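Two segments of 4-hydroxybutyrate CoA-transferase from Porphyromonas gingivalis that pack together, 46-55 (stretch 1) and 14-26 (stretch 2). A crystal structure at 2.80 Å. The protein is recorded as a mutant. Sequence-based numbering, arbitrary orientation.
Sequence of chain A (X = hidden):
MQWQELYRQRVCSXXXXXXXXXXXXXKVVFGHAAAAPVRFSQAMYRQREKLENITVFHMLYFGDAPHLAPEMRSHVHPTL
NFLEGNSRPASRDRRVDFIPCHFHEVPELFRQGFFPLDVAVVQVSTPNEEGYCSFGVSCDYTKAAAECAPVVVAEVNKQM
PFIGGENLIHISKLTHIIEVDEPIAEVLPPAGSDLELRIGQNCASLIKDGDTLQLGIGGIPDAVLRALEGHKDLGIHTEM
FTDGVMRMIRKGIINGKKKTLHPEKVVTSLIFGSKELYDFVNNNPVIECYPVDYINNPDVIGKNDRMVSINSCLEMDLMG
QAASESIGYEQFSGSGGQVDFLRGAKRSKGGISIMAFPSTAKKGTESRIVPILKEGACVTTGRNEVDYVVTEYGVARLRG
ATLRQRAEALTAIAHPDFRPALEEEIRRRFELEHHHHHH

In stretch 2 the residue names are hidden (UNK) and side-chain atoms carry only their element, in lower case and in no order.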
# COMPACT_ATOMS: atom_id res chain seq x y z
N ARG A 46 -18.32 -18.64 13.52
CA ARG A 46 -18.82 -19.70 14.39
C ARG A 46 -19.36 -19.21 15.73
O ARG A 46 -20.34 -19.75 16.18
CB ARG A 46 -17.73 -20.68 14.68
CG ARG A 46 -17.15 -21.30 13.48
CD ARG A 46 -16.34 -22.48 13.84
NE ARG A 46 -15.17 -21.98 14.45
CZ ARG A 46 -14.10 -21.65 13.76
NH1 ARG A 46 -14.07 -21.83 12.40
NH2 ARG A 46 -13.05 -21.12 14.46
N GLN A 47 -18.72 -18.24 16.38
CA GLN A 47 -19.10 -17.81 17.70
C GLN A 47 -20.10 -16.69 17.66
O GLN A 47 -20.29 -16.08 18.70
CB GLN A 47 -17.90 -17.40 18.58
CG GLN A 47 -16.87 -18.55 18.81
CD GLN A 47 -17.45 -19.79 19.51
OE1 GLN A 47 -18.06 -19.64 20.59
NE2 GLN A 47 -17.30 -21.01 18.89
N ARG A 48 -20.74 -16.41 16.51
CA ARG A 48 -21.64 -15.20 16.39
C ARG A 48 -22.75 -14.99 17.43
O ARG A 48 -23.13 -13.86 17.79
CB ARG A 48 -22.26 -15.11 15.05
CG ARG A 48 -23.17 -16.17 14.74
CD ARG A 48 -23.31 -16.24 13.21
NE ARG A 48 -24.43 -17.04 12.68
CZ ARG A 48 -24.30 -18.20 12.06
NH1 ARG A 48 -25.34 -18.82 11.55
NH2 ARG A 48 -23.11 -18.71 11.92
N GLU A 49 -23.21 -16.11 17.96
CA GLU A 49 -24.46 -16.18 18.68
C GLU A 49 -24.07 -15.65 20.04
O GLU A 49 -24.93 -15.25 20.79
CB GLU A 49 -24.92 -17.66 18.66
CG GLU A 49 -24.35 -18.47 17.39
CD GLU A 49 -25.47 -18.98 16.36
OE1 GLU A 49 -26.68 -19.05 16.81
OE2 GLU A 49 -25.17 -19.35 15.15
N LYS A 50 -22.77 -15.60 20.34
CA LYS A 50 -22.32 -14.99 21.57
C LYS A 50 -21.83 -13.55 21.45
O LYS A 50 -21.80 -12.87 22.48
CB LYS A 50 -21.17 -15.70 22.20
CG LYS A 50 -21.32 -17.09 22.23
CD LYS A 50 -20.11 -17.73 22.96
CE LYS A 50 -20.19 -19.27 22.98
NZ LYS A 50 -21.62 -19.68 23.20
N LEU A 51 -21.36 -13.09 20.29
CA LEU A 51 -20.90 -11.71 20.27
C LEU A 51 -22.06 -10.65 20.25
O LEU A 51 -23.11 -10.82 19.56
CB LEU A 51 -19.94 -11.46 19.12
CG LEU A 51 -18.74 -12.31 18.74
CD1 LEU A 51 -17.97 -12.67 19.96
CD2 LEU A 51 -19.33 -13.47 18.11
N GLU A 52 -21.85 -9.57 21.00
CA GLU A 52 -22.82 -8.49 21.09
C GLU A 52 -22.40 -7.27 20.28
O GLU A 52 -22.57 -7.33 19.09
CB GLU A 52 -23.08 -8.10 22.51
CG GLU A 52 -24.00 -9.04 23.24
CD GLU A 52 -25.43 -8.62 23.04
OE1 GLU A 52 -25.82 -7.58 23.66
OE2 GLU A 52 -26.15 -9.31 22.24
N ASN A 53 -21.88 -6.17 20.81
CA ASN A 53 -21.84 -5.01 19.89
C ASN A 53 -20.46 -4.76 19.33
O ASN A 53 -19.81 -3.77 19.68
CB ASN A 53 -22.37 -3.69 20.48
CG ASN A 53 -23.81 -3.79 20.88
OD1 ASN A 53 -24.62 -4.21 20.05
ND2 ASN A 53 -24.15 -3.47 22.17
N ILE A 54 -20.00 -5.64 18.47
CA ILE A 54 -18.63 -5.56 18.17
C ILE A 54 -18.46 -4.72 16.92
O ILE A 54 -19.11 -4.97 15.92
CB ILE A 54 -18.08 -6.96 18.02
CG1 ILE A 54 -18.75 -7.90 19.02
CG2 ILE A 54 -16.60 -6.92 18.07
CD1 ILE A 54 -18.19 -7.74 20.37
N THR A 55 -17.59 -3.72 16.96
CA THR A 55 -17.28 -2.94 15.79
C THR A 55 -15.97 -3.39 15.24
O THR A 55 -15.01 -3.46 16.01
CB THR A 55 -17.06 -1.50 16.20
OG1 THR A 55 -18.24 -1.03 16.78
CG2 THR A 55 -16.97 -0.61 15.01
N UNK A 14 -8.54 -20.14 18.16
CA UNK A 14 -9.13 -18.94 17.71
C UNK A 14 -10.39 -18.69 18.55
O UNK A 14 -10.58 -17.56 19.07
c UNK A 14 -9.44 -19.06 16.27
N UNK A 15 -11.20 -19.73 18.72
CA UNK A 15 -12.56 -19.56 19.29
C UNK A 15 -12.48 -19.13 20.73
O UNK A 15 -13.22 -18.23 21.18
o UNK A 15 -13.04 -22.05 17.01
o UNK A 15 -14.91 -20.97 17.32
c UNK A 15 -13.38 -20.85 19.24
c UNK A 15 -13.77 -21.32 17.76
N UNK A 16 -11.53 -19.71 21.46
CA UNK A 16 -11.37 -19.34 22.84
C UNK A 16 -10.91 -17.90 22.92
O UNK A 16 -11.37 -17.11 23.79
o UNK A 16 -9.40 -23.27 24.83
o UNK A 16 -8.27 -22.24 23.20
c UNK A 16 -9.35 -22.47 23.84
c UNK A 16 -10.63 -21.72 23.45
c UNK A 16 -10.40 -20.24 23.54
N UNK A 17 -10.03 -17.53 21.99
CA UNK A 17 -9.64 -16.08 21.90
C UNK A 17 -10.76 -15.07 21.48
O UNK A 17 -10.95 -14.07 22.14
c UNK A 17 -8.43 -15.91 21.11
N UNK A 18 -11.52 -15.34 20.43
CA UNK A 18 -12.76 -14.60 20.20
C UNK A 18 -13.61 -14.51 21.47
O UNK A 18 -13.98 -13.42 21.94
c UNK A 18 -15.02 -14.71 19.15
c UNK A 18 -13.68 -15.29 19.15
c UNK A 18 -13.13 -15.17 17.81
N UNK A 19 -13.94 -15.64 22.02
CA UNK A 19 -14.82 -15.47 23.14
C UNK A 19 -14.27 -14.65 24.28
O UNK A 19 -15.01 -13.86 24.79
c UNK A 19 -16.25 -17.31 22.56
c UNK A 19 -15.41 -16.71 23.65
c UNK A 19 -16.25 -16.37 24.85
N UNK A 20 -13.00 -14.83 24.68
CA UNK A 20 -12.46 -14.13 25.88
C UNK A 20 -12.08 -12.72 25.56
O UNK A 20 -12.13 -11.85 26.39
c UNK A 20 -11.28 -14.87 26.55
c UNK A 20 -11.73 -16.27 27.18
o UNK A 20 -12.51 -16.20 28.21
o UNK A 20 -11.45 -17.46 26.70
N UNK A 21 -11.72 -12.46 24.33
CA UNK A 21 -11.26 -11.14 24.06
C UNK A 21 -12.40 -10.27 23.56
O UNK A 21 -12.20 -9.09 23.49
c UNK A 21 -10.20 -11.19 22.99
o UNK A 21 -10.84 -11.41 21.73
N UNK A 22 -13.57 -10.80 23.23
CA UNK A 22 -14.51 -9.93 22.58
C UNK A 22 -15.69 -9.61 23.38
O UNK A 22 -16.83 -10.03 23.05
c UNK A 22 -14.45 -10.56 18.81
c UNK A 22 -13.89 -10.48 20.18
c UNK A 22 -14.97 -10.49 21.26
c UNK A 22 -13.07 -9.20 20.31
N UNK A 23 -15.46 -8.83 24.42
CA UNK A 23 -16.55 -8.44 25.31
C UNK A 23 -17.62 -7.63 24.51
O UNK A 23 -17.28 -6.91 23.57
c UNK A 23 -15.83 -10.02 27.37
c UNK A 23 -15.15 -8.59 27.46
c UNK A 23 -15.98 -7.69 26.57
n UNK A 23 -14.56 -10.80 29.58
c UNK A 23 -15.14 -11.23 28.20
N UNK A 24 -18.90 -7.77 24.87
CA UNK A 24 -19.95 -6.89 24.33
C UNK A 24 -19.51 -5.40 24.20
O UNK A 24 -18.76 -4.85 25.01
c UNK A 24 -20.88 -8.27 26.03
c UNK A 24 -19.49 -8.78 25.78
c UNK A 24 -21.07 -7.03 25.35
N UNK A 25 -19.98 -4.76 23.15
CA UNK A 25 -19.52 -3.43 22.86
C UNK A 25 -18.04 -3.22 22.56
O UNK A 25 -17.66 -2.09 22.46
N UNK A 26 -17.17 -4.22 22.41
CA UNK A 26 -15.73 -3.90 22.09
C UNK A 26 -15.55 -3.44 20.65
O UNK A 26 -16.32 -3.85 19.82
o UNK A 26 -15.58 -6.25 22.18
c UNK A 26 -14.80 -5.09 22.37
c UNK A 26 -14.47 -5.23 23.91
O HOH W 1 -20.30 -9.96 22.96

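Position 14 opens the helix of the second stretch. It has one side-chain carbon, which points toward stretch 1 but makes no close contact. It is Ala14.

Position 15 carries two carbons, the second bearing two oxygens. The oxygens lie among nitrogens of Arg46 and Gln47. This short carboxylate is Asp15. Arg46 NH2 is 2.7 Å from Asp15 OD2 in a salt bridge, and Arg46 NE donates to Asp15 OD1 at 3.1 Å. OD2 sits at the edge of the guanidinium, near its plane. Gln47 NE2 adds a hydrogen bond to Asp15 OD1 at 2.9 Å.

Position 16 has three carbons, the third with two oxygens. It points away from stretch 1. It is Glu16.

Position 17 has a single carbon, buried and out of reach of stretch 1. It is Ala17.

Position 18 has one carbon carrying two more. It points toward stretch 1 and meets Leu51 and Gln47. The fork at the first carbon, with no oxygen, gives Val18. Leu51 CD1 lies 3.7 Å from Val18 CG1.

Position 19 has the same three-carbon fork. It touches the side chains of Gln47 and Lys50. It is Val19. Lys50 CD packs 3.9 Å from Val19 CG2, at the edge of the contact.

Position 20 has two carbons, the second with two oxygens, and does not reach stretch 1. It is Asp20.

Position 21 has one carbon and one oxygen. The oxygen turns back to the helix. It is Ser21, and Ser21 OG donates to Ala17 O at 2.7 Å.

Position 22 has four carbons, forked at the second. Its CA-to-CB bond points toward stretch 1, and the side chain touches Leu51 and Ile54. It is Leu22, the first residue to leave helical geometry. Leu51 CD1 is 3.9 Å from Leu22 CB, and Ile54 CG2 is 4.3 Å from Leu22 CD1.

Position 23 has four carbons in a row ending in nitrogen. The side chain starts away from stretch 1. It is Lys23, which begins a type II turn.

Position 24 has three carbons closing a ring onto the backbone N. It rests against Glu52. It is Pro24, with Pro24 CB 3.6 Å from Glu52 CB.

Position 25 has no side-chain atoms. Its phi is positive, which favours the residue it is, Gly25. Gly25 CA makes a CA-H...O contact with Asn53 O at 3.2 Å.

Position 26 has one carbon carrying an oxygen and a carbon. Its backbone O faces Ile54. It is Thr26, and Ile54 CA makes a CA-H...O contact with Thr26 O at 3.3 Å.

The contact combines three kinds of interaction. Polar side chains hold Asp15. Leu51 packs against Val18 and Leu22, and Ile54 against Leu22, which takes these apolar groups out of water. Along the turn the backbones come together, and at its last residue Thr55 N donates to Thr26 O at 3.1 Å. Water 1 accepts from Glu52 N at 2.5 Å and donates weakly to Leu22 O at 3.5 Å, linking the two stretches.

Stretch 2 14-26: ADEAVVDSLKPGT
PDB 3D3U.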